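Local coordinates for protein serine--tRNA ligase (Pyrococcus horikoshii, PDB 2DQ0) that probably charges tRNA(Ser), and also tRNA(Sec), with serine at the expense of ATP, acting as a homodimeric class II aminoacyl-tRNA synthetase, at residues Pro159-Asp164 and Ile417-Gln422. Sequence-based numbering, arbitrary orientation.
Sequences PKLHVD and ILENHQ
E419 OE2 meets the edge of the H162 imidazole almost level with the ring, while V163 CG2 sits over one face, displaced from its centre; ring and carboxylate planes stand 33° apart. E419 OE2 lies 3.9 Å from H162 ND1, a contact and not a hydrogen bond, and the far ring nitrogen, NE2, bonds outside the contact to I296 N. The H162 side chain is about 9 Å from the bound seryl-adenylate analogue. Across the contact the carboxylate binds the backbone: H162 N donates to E419 OE2 over 2.7 Å, on the anti side and 23° out of the carboxylate plane. An extended chain beyond CG carries the E419 carboxylate from helix 410-420 to this N-H at the start of helix 162-168, where its charge probably suits the helix dipole; its other oxygen, OE1, accepts from Q365 N. The L161 side chain lies beside that of E419, pointing the same way, with L161 CD2 3.7 Å from E419 OE2. The Q422 amide grips K160 at both ends of its backbone: K160 N donates to Q422 OE1 at 2.9 Å, and Q422 NE2 donates to K160 O at 3.1 Å. Q422 NE2 also gives a nearly straight bond (170°) to E419 O, almost in the amide plane, and P159 CB packs 3.5 Å from Q422 NE2. An alanine in place of Q422 would probably leave K160 N and O and E419 O without these buried partners and open a gap beside P159. A glutamate and a glutamine at the C-terminal end of the motif 3 helix of the class II catalytic core thus hold the N-terminal start of helix 162-168.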
ATOM      1  N   PRO A 159      -1.456  -4.872 -34.913  1.00 52.72           N
ATOM      2  CA  PRO A 159      -0.879  -5.085 -33.577  1.00 49.18           C
ATOM      3  C   PRO A 159      -1.961  -5.053 -32.490  1.00 49.77           C
ATOM      4  O   PRO A 159      -2.881  -4.236 -32.543  1.00 47.11           O
ATOM      5  CB  PRO A 159       0.122  -3.941 -33.451  1.00 48.35           C
ATOM      6  CG  PRO A 159      -0.509  -2.845 -34.287  1.00 50.77           C
ATOM      7  CD  PRO A 159      -0.988  -3.605 -35.505  1.00 50.38           C
ATOM      8  N   LYS A 160      -1.845  -5.947 -31.510  1.00 46.53           N
ATOM      9  CA  LYS A 160      -2.825  -6.045 -30.433  1.00 45.54           C
ATOM     10  C   LYS A 160      -2.658  -5.052 -29.273  1.00 43.23           C
ATOM     11  O   LYS A 160      -1.588  -4.465 -29.059  1.00 36.54           O
ATOM     12  CB  LYS A 160      -2.835  -7.480 -29.880  1.00 43.04           C
ATOM     13  CG  LYS A 160      -3.062  -8.559 -30.942  1.00 47.47           C
ATOM     14  CD  LYS A 160      -3.352  -9.945 -30.338  1.00 42.87           C
ATOM     15  CE  LYS A 160      -3.550 -11.032 -31.411  1.00 45.72           C
ATOM     16  NZ  LYS A 160      -2.271 -11.518 -32.086  1.00 41.77           N
ATOM     17  N   LEU A 161      -3.744  -4.866 -28.534  1.00 37.81           N
ATOM     18  CA  LEU A 161      -3.752  -3.985 -27.371  1.00 37.95           C
ATOM     19  C   LEU A 161      -3.111  -4.739 -26.220  1.00 44.39           C
ATOM     20  O   LEU A 161      -3.212  -5.980 -26.140  1.00 37.32           O
ATOM     21  CB  LEU A 161      -5.172  -3.631 -27.006  1.00 36.47           C
ATOM     22  CG  LEU A 161      -5.712  -2.572 -27.954  1.00 45.01           C
ATOM     23  CD1 LEU A 161      -7.209  -2.416 -27.664  1.00 29.03           C
ATOM     24  CD2 LEU A 161      -4.927  -1.250 -27.782  1.00 26.05           C
ATOM     25  N   HIS A 162      -2.471  -4.003 -25.315  1.00 39.88           N
ATOM     26  CA  HIS A 162      -1.789  -4.668 -24.209  1.00 41.84           C
ATOM     27  C   HIS A 162      -2.702  -5.587 -23.388  1.00 46.61           C
ATOM     28  O   HIS A 162      -2.280  -6.674 -22.950  1.00 39.06           O
ATOM     29  CB  HIS A 162      -1.092  -3.640 -23.303  1.00 39.82           C
ATOM     30  CG  HIS A 162      -1.930  -3.169 -22.160  1.00 37.45           C
ATOM     31  ND1 HIS A 162      -2.832  -2.136 -22.274  1.00 36.49           N
ATOM     32  CD2 HIS A 162      -1.987  -3.580 -20.872  1.00 36.05           C
ATOM     33  CE1 HIS A 162      -3.403  -1.926 -21.104  1.00 40.66           C
ATOM     34  NE2 HIS A 162      -2.908  -2.788 -20.237  1.00 50.77           N
ATOM     35  N   VAL A 163      -3.954  -5.167 -23.204  1.00 46.20           N
ATOM     36  CA  VAL A 163      -4.906  -5.952 -22.442  1.00 48.71           C
ATOM     37  C   VAL A 163      -5.045  -7.326 -23.086  1.00 51.78           C
ATOM     38  O   VAL A 163      -4.962  -8.354 -22.424  1.00 49.11           O
ATOM     39  CB  VAL A 163      -6.283  -5.287 -22.412  1.00 58.00           C
ATOM     40  CG1 VAL A 163      -7.108  -5.884 -21.295  1.00 48.68           C
ATOM     41  CG2 VAL A 163      -6.135  -3.772 -22.251  1.00 69.47           C
ATOM     42  N   ASP A 164      -5.240  -7.354 -24.395  1.00 52.36           N
ATOM     43  CA  ASP A 164      -5.384  -8.630 -25.060  1.00 49.57           C
ATOM     44  C   ASP A 164      -4.128  -9.473 -24.964  1.00 49.86           C
ATOM     45  O   ASP A 164      -4.206 -10.693 -24.821  1.00 46.16           O
ATOM     46  CB  ASP A 164      -5.824  -8.409 -26.507  1.00 51.92           C
ATOM     47  CG  ASP A 164      -7.236  -7.832 -26.580  1.00 66.25           C
ATOM     48  OD1 ASP A 164      -8.166  -8.508 -26.061  1.00 72.13           O
ATOM     49  OD2 ASP A 164      -7.420  -6.712 -27.122  1.00 59.42           O
ATOM     50  N   ILE A 417       6.058  -2.224 -23.355  1.00 43.67           N
ATOM     51  CA  ILE A 417       6.855  -3.366 -23.783  1.00 42.42           C
ATOM     52  C   ILE A 417       6.016  -4.399 -24.506  1.00 45.45           C
ATOM     53  O   ILE A 417       6.450  -4.942 -25.520  1.00 52.29           O
ATOM     54  CB  ILE A 417       7.609  -4.016 -22.589  1.00 46.50           C
ATOM     55  CG1 ILE A 417       8.705  -3.055 -22.116  1.00 45.04           C
ATOM     56  CG2 ILE A 417       8.195  -5.385 -22.981  1.00 25.70           C
ATOM     57  CD1 ILE A 417       9.487  -3.544 -20.931  1.00 43.19           C
ATOM     58  N   LEU A 418       4.811  -4.659 -24.012  1.00 44.56           N
ATOM     59  CA  LEU A 418       3.944  -5.650 -24.657  1.00 45.58           C
ATOM     60  C   LEU A 418       3.513  -5.176 -26.047  1.00 47.42           C
ATOM     61  O   LEU A 418       3.546  -5.934 -27.016  1.00 44.25           O
ATOM     62  CB  LEU A 418       2.689  -5.931 -23.813  1.00 36.75           C
ATOM     63  CG  LEU A 418       2.843  -6.636 -22.460  1.00 43.79           C
ATOM     64  CD1 LEU A 418       1.494  -6.810 -21.768  1.00 26.86           C
ATOM     65  CD2 LEU A 418       3.479  -7.989 -22.704  1.00 35.65           C
ATOM     66  N   GLU A 419       3.113  -3.917 -26.145  1.00 41.73           N
ATOM     67  CA  GLU A 419       2.662  -3.421 -27.419  1.00 45.95           C
ATOM     68  C   GLU A 419       3.773  -3.172 -28.422  1.00 45.48           C
ATOM     69  O   GLU A 419       3.575  -3.379 -29.602  1.00 46.80           O
ATOM     70  CB  GLU A 419       1.774  -2.176 -27.226  1.00 43.80           C
ATOM     71  CG  GLU A 419       0.345  -2.555 -26.782  1.00 37.41           C
ATOM     72  CD  GLU A 419      -0.673  -1.401 -26.756  1.00 48.20           C
ATOM     73  OE1 GLU A 419      -0.512  -0.404 -27.507  1.00 42.87           O
ATOM     74  OE2 GLU A 419      -1.672  -1.516 -25.993  1.00 53.58           O
ATOM     75  N   ASN A 420       4.953  -2.790 -27.957  1.00 48.28           N
ATOM     76  CA  ASN A 420       6.057  -2.505 -28.868  1.00 39.73           C
ATOM     77  C   ASN A 420       6.931  -3.687 -29.262  1.00 48.62           C
ATOM     78  O   ASN A 420       7.628  -3.622 -30.279  1.00 53.99           O
ATOM     79  CB  ASN A 420       6.944  -1.413 -28.280  1.00 34.59           C
ATOM     80  CG  ASN A 420       6.379  -0.031 -28.505  1.00 41.44           C
ATOM     81  OD1 ASN A 420       6.289   0.433 -29.640  1.00 51.68           O
ATOM     82  ND2 ASN A 420       5.985   0.636 -27.425  1.00 39.22           N
ATOM     83  N   HIS A 421       6.904  -4.764 -28.481  1.00 42.43           N
ATOM     84  CA  HIS A 421       7.738  -5.915 -28.798  1.00 39.86           C
ATOM     85  C   HIS A 421       6.941  -7.187 -29.091  1.00 44.64           C
ATOM     86  O   HIS A 421       7.478  -8.303 -28.975  1.00 41.08           O
ATOM     87  CB  HIS A 421       8.742  -6.192 -27.667  1.00 36.25           C
ATOM     88  CG  HIS A 421       9.684  -5.061 -27.388  1.00 47.47           C
ATOM     89  ND1 HIS A 421      10.645  -4.651 -28.282  1.00 52.02           N
ATOM     90  CD2 HIS A 421       9.841  -4.281 -26.292  1.00 58.16           C
ATOM     91  CE1 HIS A 421      11.359  -3.673 -27.751  1.00 49.84           C
ATOM     92  NE2 HIS A 421      10.890  -3.430 -26.543  1.00 56.68           N
ATOM     93  N   GLN A 422       5.671  -7.022 -29.464  1.00 33.96           N
ATOM     94  CA  GLN A 422       4.828  -8.171 -29.793  1.00 39.82           C
ATOM     95  C   GLN A 422       5.093  -8.639 -31.225  1.00 46.33           C
ATOM     96  O   GLN A 422       5.552  -7.875 -32.061  1.00 43.70           O
ATOM     97  CB  GLN A 422       3.357  -7.801 -29.704  1.00 37.26           C
ATOM     98  CG  GLN A 422       2.950  -6.768 -30.735  1.00 33.79           C
ATOM     99  CD  GLN A 422       1.485  -6.433 -30.637  1.00 46.83           C
ATOM    100  OE1 GLN A 422       0.630  -7.293 -30.844  1.00 51.49           O
ATOM    101  NE2 GLN A 422       1.182  -5.175 -30.308  1.00 39.44           N
TER